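Local coordinates for putative aminotransferase class III protein (Arthrobacter aurescens, PDB 5G4J) that binds pyridoxal 5'-phosphate and probably acts as a phospholyase that removes phosphate from phosphoethanolamine, at residues Glu122-Ala127 against Leu276-Lys281; Phe215-Leu220 against Gly246-Asp251; Ser250-Ser255 against Gly263-Gln268. All coordinates share one frame; numbering follows the deposited sequence.

How the contacts relate
Contact 1 closes the longest loop here: 148 residues separate the helical segment E122-A127 from L276-K281. Contacts 2 and 3 both nest inside that loop and follow one another without crossing. Next along the chain, F215-L220 meets G246-D251 once an intervening helix has been traversed; S250 and D251 then belong to contact 3 as well, whose short loop returns at G263-Q268. The chain finally re-enters the sheet at L276. Strands 214-217, 247-251 and 276-279 are thus neighbours in one sheet, with helix 120-135 packed on it, and all three contacts converge on the bound aldimine EXT. N124 to D251 is a direct polar link between contacts 1 and 2.

Contact 1 of 3, residues Glu122-Ala127 against Leu276-Lys281; sequences EANELA and LVTMGK. With EXT ({5-hydroxy-6-methyl-4-[(E)-{[2-(phosphonooxy)ethyl]imino}methyl]pyridin-3-yl}methyl dihydrogen phosphate), chain C.
N124 and T278 cross at about a right angle, and the two ends of the flat N124 carboxamide serve different partners. OD1 accepts from T278 OG1 at 2.7 Å, the hydroxyl standing 34° off the carbonyl plane. At the other end ND2 donates to H148 O and D251 OD2, which should fix the amide's rotation, and it sits at the edge of the pyridine ring, close to the ring plane, 3.7 Å from EXT CAK. This is the large domain of a class III, fold-type I pyridoxal-phosphate enzyme: helix 120-135 lies over the central sheet, running nearly antiparallel (161°) to strand 276-279. G120 and S121, at the start of that helix, bind the cofactor.

Small side chains let helix and strand approach closely. T278 points at the helix with OG1 placed between its backbone N and carbonyl carbon (chi1 61°), which offers the hydroxyl to N124 while CG2 packs on A127 CB at 3.6 Å. A123 CB sits on the same threonine, 4.0 Å from T278 CB. Farther along, L276 CD1 rests against A127 O at 3.8 Å. Behind the strand, M279 turns to A291 and V293 of strand 290-295.

Beyond the strand the chain reaches the substrate end of EXT: the K281 chain bends at its last torsion, and NZ donates to the phosphate ester oxygen OAT at 2.7 Å.

Contact 2 of 3, residues Phe215-Leu220 against Gly246-Asp251; sequences FLFDPL and GLVISD. With EXT ({5-hydroxy-6-methyl-4-[(E)-{[2-(phosphonooxy)ethyl]imino}methyl]pyridin-3-yl}methyl dihydrogen phosphate), chain C.
L216 and I249 lie on one face of the sheet and cross obliquely, the leucine CD1 coming within 3.6 Å of I249 CG2. Trans placement of the L216 CG relative to the backbone N (chi1 165°) swings that methyl across to the neighbouring strand. Helix 120-135 covers this face, with N124 against L216 and A127 against I249.

The opposite face carries F215, F217, V248 and S250. Here F217 is the side chain that reaches across: its ring starts between the backbone N and carbonyl carbon (chi1 72°) and leans back along the next strand, where V248 CG1 meets it at the edge, near the ring plane, 3.7 Å from CE1. F215 approaches the same methyl more loosely and packs against I234, V237 and V241 of helix 233-243. Beyond the strand end the P219 ring takes over, with CG 3.2 Å from S250 OG and CD close to D251 O; the serine hydroxyl itself is committed to E252.

Between the strands four parallel-sheet hydrogen bonds, F215 N to L247 O, I249 N to F215 O, F217 N to I249 O and D251 N to F217 O (2.8 Å), set the register. D218 forms an Asx turn, OD1 accepting from L220 N, and a water bridges D218 OD1 to D251 O.

D251 points its carboxylate to the cofactor: OD2 lies 2.6 Å from EXT NAJ and is also hydrogen-bonded to H148 ND1. Two parallel strands joined through helix 233-243 make a beta-alpha-beta crossover, and an aspartate at the strand end facing the pyridine nitrogen is the hallmark of the fold-type I pyridoxal-phosphate site.

Contact 3 of 3, residues Ser250-Ser255 against Gly263-Gln268; sequences SDEVQS and GMWGYQ. With EXT ({5-hydroxy-6-methyl-4-[(E)-{[2-(phosphonooxy)ethyl]imino}methyl]pyridin-3-yl}methyl dihydrogen phosphate), chain C.
E252 inserts its carboxylate against the turn W265-Y267, and this is the tight part of the contact. A bend at chi2 (-74°) folds the chain so that both oxygens face two consecutive backbone amides. OE1 takes G266 N at 2.7 Å on its syn side, and OE2 takes Y267 N at 3.0 Å through its syn lone pair. Two serines of the same segment add bonds from above the carboxylate plane: S255 OG to OE1 at 2.6 Å, and S250 OG to OE2 at 2.7 Å. Four donors thus grip the buried group, and together with the N-terminal end of the 3-10 segment 266-268 they would probably favour its ionised form.

Rings frame the acid. The indole of W265 stands steeply to the carboxylate (79° between planes), with OE1 in plane at its edge and CE3 3.8 Å from E252 CG, while OE2 lies near the plane of the Y267 ring at its edge. G266 has no side chain, and S255 OG comes to 3.5 Å of its CA.

Toward the other end, near G263, the fit is looser. S255 O and M264 O stay 4.1 Å apart; a water lies between S255 O and G263 O, and Q268, whose OE1 accepts from W265 N, is partly exposed.

On the far side of segment 250-255, D251 OD1 makes an Asx turn with V253 N, V253 lies over one face of the pyridine ring, and Q254 NE2 donates to EXT OAO and OAP. The loop is anchored between elements: Y267 and E252 pack on V277 and W265 on M279 of strand 276-279, while M264 reaches L326 and M329 of helix 316-331.

Contact 1 of 3, residues Glu122-Ala127 against Leu276-Lys281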
loop_
_atom_site.group_PDB
_atom_site.type_symbol
_atom_site.label_atom_id
_atom_site.label_comp_id
_atom_site.label_asym_id
_atom_site.label_seq_id
_atom_site.Cartn_x
_atom_site.Cartn_y
_atom_site.Cartn_z
ATOM N N GLU A 122 1.120 4.910 0.269
ATOM C CA GLU A 122 1.596 4.596 -1.062
ATOM C C GLU A 122 1.403 5.777 -2.002
ATOM O O GLU A 122 2.275 6.040 -2.855
ATOM C CB GLU A 122 0.889 3.393 -1.706
ATOM C CG GLU A 122 1.396 2.035 -1.183
ATOM C CD GLU A 122 0.926 0.852 -2.047
ATOM O OE1 GLU A 122 -0.173 0.886 -2.689
ATOM O OE2 GLU A 122 1.769 -0.062 -2.291
ATOM N N ALA A 123 0.286 6.472 -1.853
ATOM C CA ALA A 123 0.026 7.708 -2.657
ATOM C C ALA A 123 1.059 8.832 -2.372
ATOM O O ALA A 123 1.651 9.318 -3.291
ATOM C CB ALA A 123 -1.403 8.233 -2.426
ATOM N N ASN A 124 1.328 9.137 -1.111
ATOM C CA ASN A 124 2.290 10.175 -0.783
ATOM C C ASN A 124 3.690 9.749 -1.179
ATOM O O ASN A 124 4.471 10.587 -1.624
ATOM C CB ASN A 124 2.238 10.537 0.676
ATOM C CG ASN A 124 1.102 11.528 0.995
ATOM O OD1 ASN A 124 0.722 12.347 0.155
ATOM N ND2 ASN A 124 0.576 11.429 2.186
ATOM N N GLU A 125 4.015 8.462 -0.997
ATOM C CA GLU A 125 5.319 7.932 -1.457
ATOM C C GLU A 125 5.529 8.122 -2.966
ATOM O O GLU A 125 6.562 8.682 -3.404
ATOM C CB GLU A 125 5.434 6.429 -1.169
ATOM C CG GLU A 125 6.706 5.761 -1.617
ATOM C CD GLU A 125 7.942 6.125 -0.818
ATOM O OE1 GLU A 125 7.851 6.810 0.227
ATOM O OE2 GLU A 125 9.049 5.648 -1.241
ATOM N N LEU A 126 4.513 7.830 -3.748
ATOM C CA LEU A 126 4.604 8.031 -5.179
ATOM C C LEU A 126 4.630 9.494 -5.565
ATOM O O LEU A 126 5.407 9.864 -6.444
ATOM C CB LEU A 126 3.452 7.335 -5.869
ATOM C CG LEU A 126 3.243 7.525 -7.374
ATOM C CD1 LEU A 126 4.449 6.992 -8.118
ATOM C CD2 LEU A 126 2.002 6.761 -7.829
ATOM N N ALA A 127 3.786 10.325 -4.953
ATOM C CA ALA A 127 3.793 11.742 -5.190
ATOM C C ALA A 127 5.197 12.342 -4.930
ATOM O O ALA A 127 5.679 13.161 -5.753
ATOM C CB ALA A 127 2.698 12.478 -4.396
ATOM N N LEU A 276 -0.141 17.979 -7.671
ATOM C CA LEU A 276 -0.275 16.633 -7.131
ATOM C C LEU A 276 -1.257 16.665 -6.012
ATOM O O LEU A 276 -1.177 17.496 -5.093
ATOM C CB LEU A 276 1.047 16.144 -6.653
ATOM C CG LEU A 276 2.098 15.825 -7.760
ATOM C CD1 LEU A 276 3.511 15.913 -7.206
ATOM C CD2 LEU A 276 1.919 14.462 -8.344
ATOM N N VAL A 277 -2.212 15.729 -6.046
ATOM C CA VAL A 277 -3.212 15.574 -4.977
ATOM C C VAL A 277 -3.200 14.105 -4.580
ATOM O O VAL A 277 -3.360 13.218 -5.410
ATOM C CB VAL A 277 -4.625 15.970 -5.437
ATOM C CG1 VAL A 277 -5.610 15.841 -4.295
ATOM C CG2 VAL A 277 -4.562 17.400 -5.932
ATOM N N THR A 278 -3.040 13.837 -3.287
ATOM C CA THR A 278 -3.043 12.469 -2.803
ATOM C C THR A 278 -4.276 12.224 -1.900
ATOM O O THR A 278 -4.869 13.156 -1.332
ATOM C CB THR A 278 -1.779 12.195 -2.031
ATOM O OG1 THR A 278 -1.677 13.057 -0.904
ATOM C CG2 THR A 278 -0.520 12.353 -2.886
ATOM N N MET A 279 -4.662 10.967 -1.772
ATOM C CA MET A 279 -5.891 10.590 -1.117
ATOM C C MET A 279 -5.785 9.154 -0.687
ATOM O O MET A 279 -4.979 8.396 -1.168
ATOM C CB MET A 279 -7.103 10.851 -2.039
ATOM C CG MET A 279 -7.121 10.112 -3.273
ATOM S SD MET A 279 -8.304 10.883 -4.472
ATOM C CE MET A 279 -7.499 12.333 -4.870
ATOM N N GLY A 280 -6.647 8.776 0.221
ATOM C CA GLY A 280 -6.598 7.418 0.776
ATOM C C GLY A 280 -7.945 7.270 1.519
ATOM O O GLY A 280 -8.992 7.357 0.902
ATOM N N LYS A 281 -7.856 7.199 2.862
ATOM C CA LYS A 281 -8.984 6.911 3.831
ATOM C C LYS A 281 -10.388 6.559 3.327
ATOM O O LYS A 281 -10.665 5.409 2.973
ATOM C CB LYS A 281 -8.964 7.899 4.980
ATOM C CG LYS A 281 -7.835 7.574 5.977
ATOM C CD LYS A 281 -7.624 8.692 6.993
ATOM C CE LYS A 281 -6.401 8.446 7.901
ATOM N NZ LYS A 281 -6.370 7.357 8.910
HETATM C CAA EXT C . -2.558 9.568 7.091
HETATM C CAB EXT C . -2.897 8.591 8.067
HETATM P PAC EXT C . -2.428 5.400 5.351
HETATM O OAD EXT C . -2.284 5.158 6.838
HETATM O OAE EXT C . -3.505 4.852 4.606
HETATM O OAF EXT C . -1.196 4.833 4.696
HETATM O OAG EXT C . -2.467 6.908 5.166
HETATM C CAH EXT C . -1.439 7.876 5.550
HETATM C CAI EXT C . -1.854 9.208 5.885
HETATM N NAJ EXT C . -1.777 11.575 5.184
HETATM C CAK EXT C . -1.473 10.262 5.006
HETATM C CAL EXT C . -2.445 11.927 6.331
HETATM C CAM EXT C . -2.721 13.318 6.534
HETATM C CAN EXT C . -2.814 10.955 7.286
HETATM O OAO EXT C . -3.460 11.371 8.434
HETATM O OAP EXT C . -6.663 10.620 11.499
HETATM P PAQ EXT C . -6.631 9.145 12.037
HETATM O OAR EXT C . -6.202 9.159 13.543
HETATM O OAS EXT C . -7.939 8.358 11.914
HETATM O OAT EXT C . -5.369 8.411 11.188
HETATM C CAU EXT C . -4.016 8.450 11.605
HETATM C CAV EXT C . -3.258 7.878 10.401
HETATM N NAW EXT C . -3.246 8.908 9.304
#

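Contact 2 of 3, residues Phe215-Leu220 against Gly246-Asp251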
loop_
_atom_site.group_PDB
_atom_site.type_symbol
_atom_site.label_atom_id
_atom_site.label_comp_id
_atom_site.label_asym_id
_atom_site.label_seq_id
_atom_site.Cartn_x
_atom_site.Cartn_y
_atom_site.Cartn_z
ATOM N N PHE A 215 6.311 21.166 -1.472
ATOM C CA PHE A 215 5.640 21.538 -0.256
ATOM C C PHE A 215 4.458 20.596 -0.170
ATOM O O PHE A 215 3.718 20.465 -1.138
ATOM C CB PHE A 215 5.102 22.969 -0.320
ATOM C CG PHE A 215 4.160 23.342 0.794
ATOM C CD1 PHE A 215 4.512 23.261 2.119
ATOM C CD2 PHE A 215 2.915 23.860 0.471
ATOM C CE1 PHE A 215 3.660 23.699 3.124
ATOM C CE2 PHE A 215 2.047 24.284 1.460
ATOM C CZ PHE A 215 2.428 24.243 2.764
ATOM N N LEU A 216 4.379 19.856 0.918
ATOM C CA LEU A 216 3.393 18.825 1.112
ATOM C C LEU A 216 2.569 19.238 2.320
ATOM O O LEU A 216 3.116 19.568 3.410
ATOM C CB LEU A 216 4.128 17.474 1.373
ATOM C CG LEU A 216 3.319 16.304 1.942
ATOM C CD1 LEU A 216 2.238 15.891 0.950
ATOM C CD2 LEU A 216 4.214 15.093 2.245
ATOM N N PHE A 217 1.253 19.245 2.216
ATOM C CA PHE A 217 0.442 19.694 3.378
ATOM C C PHE A 217 -0.936 19.086 3.362
ATOM O O PHE A 217 -1.499 18.796 2.290
ATOM C CB PHE A 217 0.312 21.251 3.369
ATOM C CG PHE A 217 -0.601 21.811 2.279
ATOM C CD1 PHE A 217 -0.241 21.827 0.945
ATOM C CD2 PHE A 217 -1.837 22.363 2.606
ATOM C CE1 PHE A 217 -1.085 22.302 -0.054
ATOM C CE2 PHE A 217 -2.660 22.899 1.584
ATOM C CZ PHE A 217 -2.304 22.842 0.276
ATOM N N ASP A 218 -1.477 18.983 4.575
ATOM C CA ASP A 218 -2.891 18.669 4.832
ATOM C C ASP A 218 -3.621 20.007 4.914
ATOM O O ASP A 218 -3.388 20.768 5.833
ATOM C CB ASP A 218 -3.044 17.863 6.120
ATOM C CG ASP A 218 -4.477 17.892 6.745
ATOM O OD1 ASP A 218 -5.468 18.188 6.020
ATOM O OD2 ASP A 218 -4.575 17.666 7.972
ATOM N N PRO A 219 -4.526 20.286 3.974
ATOM C CA PRO A 219 -5.263 21.631 3.983
ATOM C C PRO A 219 -5.977 22.007 5.319
ATOM O O PRO A 219 -6.069 23.198 5.664
ATOM C CB PRO A 219 -6.324 21.430 2.882
ATOM C CG PRO A 219 -5.676 20.525 1.943
ATOM C CD PRO A 219 -4.986 19.480 2.824
ATOM N N LEU A 220 -6.398 21.009 6.085
ATOM C CA LEU A 220 -7.020 21.289 7.381
ATOM C C LEU A 220 -6.003 21.490 8.507
ATOM O O LEU A 220 -6.414 21.909 9.612
ATOM C CB LEU A 220 -8.000 20.176 7.776
ATOM C CG LEU A 220 -9.348 20.234 7.075
ATOM C CD1 LEU A 220 -10.106 18.941 7.293
ATOM C CD2 LEU A 220 -10.202 21.416 7.639
ATOM N N GLY A 246 9.962 23.878 -7.477
ATOM C CA GLY A 246 9.288 22.775 -6.771
ATOM C C GLY A 246 7.795 22.659 -7.128
ATOM O O GLY A 246 7.260 23.533 -7.824
ATOM N N LEU A 247 7.153 21.647 -6.547
ATOM C CA LEU A 247 5.752 21.364 -6.765
ATOM C C LEU A 247 5.031 21.427 -5.449
ATOM O O LEU A 247 5.636 21.364 -4.369
ATOM C CB LEU A 247 5.539 20.007 -7.365
ATOM C CG LEU A 247 6.338 19.693 -8.654
ATOM C CD1 LEU A 247 6.085 18.284 -9.149
ATOM C CD2 LEU A 247 5.908 20.653 -9.716
ATOM N N VAL A 248 3.723 21.544 -5.556
ATOM C CA VAL A 248 2.826 21.529 -4.395
ATOM C C VAL A 248 2.023 20.266 -4.391
ATOM O O VAL A 248 1.362 19.944 -5.376
ATOM C CB VAL A 248 1.874 22.776 -4.377
ATOM C CG1 VAL A 248 0.961 22.693 -3.169
ATOM C CG2 VAL A 248 2.670 24.049 -4.302
ATOM N N ILE A 249 1.992 19.575 -3.229
ATOM C CA ILE A 249 1.169 18.383 -3.032
ATOM C C ILE A 249 0.134 18.720 -1.946
ATOM O O ILE A 249 0.499 18.992 -0.822
ATOM C CB ILE A 249 1.936 17.111 -2.599
ATOM C CG1 ILE A 249 3.122 16.784 -3.528
ATOM C CG2 ILE A 249 1.001 15.918 -2.476
ATOM C CD1 ILE A 249 4.072 15.754 -2.943
ATOM N N SER A 250 -1.163 18.609 -2.298
ATOM C CA SER A 250 -2.228 18.615 -1.277
ATOM C C SER A 250 -2.527 17.186 -0.894
ATOM O O SER A 250 -3.021 16.382 -1.750
ATOM C CB SER A 250 -3.479 19.273 -1.775
ATOM O OG SER A 250 -4.417 19.303 -0.683
ATOM N N ASP A 251 -2.273 16.877 0.377
ATOM C CA ASP A 251 -2.599 15.575 0.983
ATOM C C ASP A 251 -4.042 15.705 1.478
ATOM O O ASP A 251 -4.304 16.389 2.425
ATOM C CB ASP A 251 -1.636 15.299 2.119
ATOM C CG ASP A 251 -1.935 13.998 2.854
ATOM O OD1 ASP A 251 -3.060 13.470 2.752
ATOM O OD2 ASP A 251 -1.004 13.482 3.536
HETATM C CAA EXT C . -2.558 9.568 7.091
HETATM C CAB EXT C . -2.897 8.591 8.067
HETATM P PAC EXT C . -2.428 5.400 5.351
HETATM O OAD EXT C . -2.284 5.158 6.838
HETATM O OAE EXT C . -3.505 4.852 4.606
HETATM O OAF EXT C . -1.196 4.833 4.696
HETATM O OAG EXT C . -2.467 6.908 5.166
HETATM C CAH EXT C . -1.439 7.876 5.550
HETATM C CAI EXT C . -1.854 9.208 5.885
HETATM N NAJ EXT C . -1.777 11.575 5.184
HETATM C CAK EXT C . -1.473 10.262 5.006
HETATM C CAL EXT C . -2.445 11.927 6.331
HETATM C CAM EXT C . -2.721 13.318 6.534
HETATM C CAN EXT C . -2.814 10.955 7.286
HETATM O OAO EXT C . -3.460 11.371 8.434
HETATM O OAP EXT C . -6.663 10.620 11.499
HETATM P PAQ EXT C . -6.631 9.145 12.037
HETATM O OAR EXT C . -6.202 9.159 13.543
HETATM O OAS EXT C . -7.939 8.358 11.914
HETATM O OAT EXT C . -5.369 8.411 11.188
HETATM C CAU EXT C . -4.016 8.450 11.605
HETATM C CAV EXT C . -3.258 7.878 10.401
HETATM N NAW EXT C . -3.246 8.908 9.304
HETATM O O HOH W 1 -5.957 15.976 4.391
#

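Contact 3 of 3, residues Ser250-Ser255 against Gly263-Gln268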
loop_
_atom_site.group_PDB
_atom_site.type_symbol
_atom_site.label_atom_id
_atom_site.label_comp_id
_atom_site.label_asym_id
_atom_site.label_seq_id
_atom_site.Cartn_x
_atom_site.Cartn_y
_atom_site.Cartn_z
ATOM N N SER A 250 -1.163 18.609 -2.298
ATOM C CA SER A 250 -2.228 18.615 -1.277
ATOM C C SER A 250 -2.527 17.186 -0.894
ATOM O O SER A 250 -3.021 16.382 -1.750
ATOM C CB SER A 250 -3.479 19.273 -1.775
ATOM O OG SER A 250 -4.417 19.303 -0.683
ATOM N N ASP A 251 -2.273 16.877 0.377
ATOM C CA ASP A 251 -2.599 15.575 0.983
ATOM C C ASP A 251 -4.042 15.705 1.478
ATOM O O ASP A 251 -4.304 16.389 2.425
ATOM C CB ASP A 251 -1.636 15.299 2.119
ATOM C CG ASP A 251 -1.935 13.998 2.854
ATOM O OD1 ASP A 251 -3.060 13.470 2.752
ATOM O OD2 ASP A 251 -1.004 13.482 3.536
ATOM N N GLU A 252 -4.928 15.037 0.778
ATOM C CA GLU A 252 -6.359 15.035 1.018
ATOM C C GLU A 252 -6.889 13.883 1.838
ATOM O O GLU A 252 -8.113 13.690 1.909
ATOM C CB GLU A 252 -7.108 15.105 -0.335
ATOM C CG GLU A 252 -6.871 16.370 -1.054
ATOM C CD GLU A 252 -7.571 17.624 -0.496
ATOM O OE1 GLU A 252 -8.585 17.505 0.263
ATOM O OE2 GLU A 252 -7.076 18.753 -0.767
ATOM N N VAL A 253 -6.016 13.158 2.534
ATOM C CA VAL A 253 -6.449 11.988 3.275
ATOM C C VAL A 253 -7.433 12.410 4.396
ATOM O O VAL A 253 -8.391 11.711 4.680
ATOM C CB VAL A 253 -5.248 11.215 3.822
ATOM C CG1 VAL A 253 -5.649 10.229 4.824
ATOM C CG2 VAL A 253 -4.474 10.555 2.685
ATOM N N GLN A 254 -7.216 13.563 5.012
ATOM C CA GLN A 254 -8.099 14.080 6.049
ATOM C C GLN A 254 -9.163 15.052 5.504
ATOM O O GLN A 254 -10.275 15.116 6.119
ATOM C CB GLN A 254 -7.313 14.863 7.131
ATOM C CG GLN A 254 -6.314 14.030 7.868
ATOM C CD GLN A 254 -6.916 13.007 8.767
ATOM O OE1 GLN A 254 -8.048 13.129 9.183
ATOM N NE2 GLN A 254 -6.177 11.935 9.032
ATOM N N SER A 255 -8.881 15.828 4.456
ATOM C CA SER A 255 -9.769 16.924 4.081
ATOM C C SER A 255 -10.631 16.577 2.852
ATOM O O SER A 255 -11.386 17.379 2.408
ATOM C CB SER A 255 -8.932 18.190 3.863
ATOM O OG SER A 255 -8.045 18.017 2.777
ATOM N N GLY A 263 -16.132 22.446 -0.496
ATOM C CA GLY A 263 -15.498 21.981 -1.712
ATOM C C GLY A 263 -15.184 20.477 -1.560
ATOM O O GLY A 263 -15.158 19.959 -0.441
ATOM N N MET A 264 -15.095 19.789 -2.684
ATOM C CA MET A 264 -14.717 18.354 -2.681
ATOM C C MET A 264 -13.327 18.139 -2.008
ATOM O O MET A 264 -13.140 17.132 -1.260
ATOM C CB MET A 264 -14.705 17.778 -4.057
ATOM C CG MET A 264 -14.613 16.301 -4.103
ATOM S SD MET A 264 -16.047 15.414 -3.379
ATOM C CE MET A 264 -15.684 13.793 -3.995
ATOM N N TRP A 265 -12.406 19.096 -2.209
ATOM C CA TRP A 265 -11.027 18.947 -1.746
ATOM C C TRP A 265 -10.712 20.108 -0.801
ATOM O O TRP A 265 -11.073 21.309 -1.079
ATOM C CB TRP A 265 -10.036 18.855 -2.967
ATOM C CG TRP A 265 -10.513 17.835 -3.958
ATOM C CD1 TRP A 265 -11.060 18.080 -5.176
ATOM C CD2 TRP A 265 -10.602 16.439 -3.758
ATOM N NE1 TRP A 265 -11.470 16.935 -5.730
ATOM C CE2 TRP A 265 -11.266 15.914 -4.850
ATOM C CE3 TRP A 265 -10.250 15.586 -2.704
ATOM C CZ2 TRP A 265 -11.501 14.555 -5.022
ATOM C CZ3 TRP A 265 -10.528 14.204 -2.864
ATOM C CH2 TRP A 265 -11.166 13.726 -4.011
ATOM N N GLY A 266 -9.992 19.794 0.255
ATOM C CA GLY A 266 -9.507 20.760 1.163
ATOM C C GLY A 266 -8.661 21.858 0.568
ATOM O O GLY A 266 -8.761 22.987 1.031
ATOM N N TYR A 267 -7.886 21.597 -0.490
ATOM C CA TYR A 267 -7.026 22.657 -1.013
ATOM C C TYR A 267 -7.840 23.863 -1.565
ATOM O O TYR A 267 -7.328 24.960 -1.699
ATOM C CB TYR A 267 -6.060 22.160 -2.100
ATOM C CG TYR A 267 -6.642 21.783 -3.407
ATOM C CD1 TYR A 267 -6.956 22.753 -4.394
ATOM C CD2 TYR A 267 -6.924 20.406 -3.707
ATOM C CE1 TYR A 267 -7.465 22.386 -5.612
ATOM C CE2 TYR A 267 -7.442 20.047 -4.924
ATOM C CZ TYR A 267 -7.712 21.048 -5.856
ATOM O OH TYR A 267 -8.228 20.603 -7.048
ATOM N N GLN A 268 -9.109 23.604 -1.901
ATOM C CA GLN A 268 -10.040 24.602 -2.371
ATOM C C GLN A 268 -10.340 25.690 -1.378
ATOM O O GLN A 268 -10.852 26.756 -1.769
ATOM C CB GLN A 268 -11.379 23.908 -2.887
ATOM C CG GLN A 268 -11.083 23.086 -4.125
ATOM C CD GLN A 268 -12.180 22.062 -4.540
ATOM O OE1 GLN A 268 -12.945 21.624 -3.738
ATOM N NE2 GLN A 268 -12.225 21.729 -5.821
HETATM C CAA EXT C . -2.558 9.568 7.091
HETATM C CAB EXT C . -2.897 8.591 8.067
HETATM P PAC EXT C . -2.428 5.400 5.351
HETATM O OAD EXT C . -2.284 5.158 6.838
HETATM O OAE EXT C . -3.505 4.852 4.606
HETATM O OAF EXT C . -1.196 4.833 4.696
HETATM O OAG EXT C . -2.467 6.908 5.166
HETATM C CAH EXT C . -1.439 7.876 5.550
HETATM C CAI EXT C . -1.854 9.208 5.885
HETATM N NAJ EXT C . -1.777 11.575 5.184
HETATM C CAK EXT C . -1.473 10.262 5.006
HETATM C CAL EXT C . -2.445 11.927 6.331
HETATM C CAM EXT C . -2.721 13.318 6.534
HETATM C CAN EXT C . -2.814 10.955 7.286
HETATM O OAO EXT C . -3.460 11.371 8.434
HETATM O OAP EXT C . -6.663 10.620 11.499
HETATM P PAQ EXT C . -6.631 9.145 12.037
HETATM O OAR EXT C . -6.202 9.159 13.543
HETATM O OAS EXT C . -7.939 8.358 11.914
HETATM O OAT EXT C . -5.369 8.411 11.188
HETATM C CAU EXT C . -4.016 8.450 11.605
HETATM C CAV EXT C . -3.258 7.878 10.401
HETATM N NAW EXT C . -3.246 8.908 9.304
HETATM O O HOH W 2 -13.557 18.657 1.411
#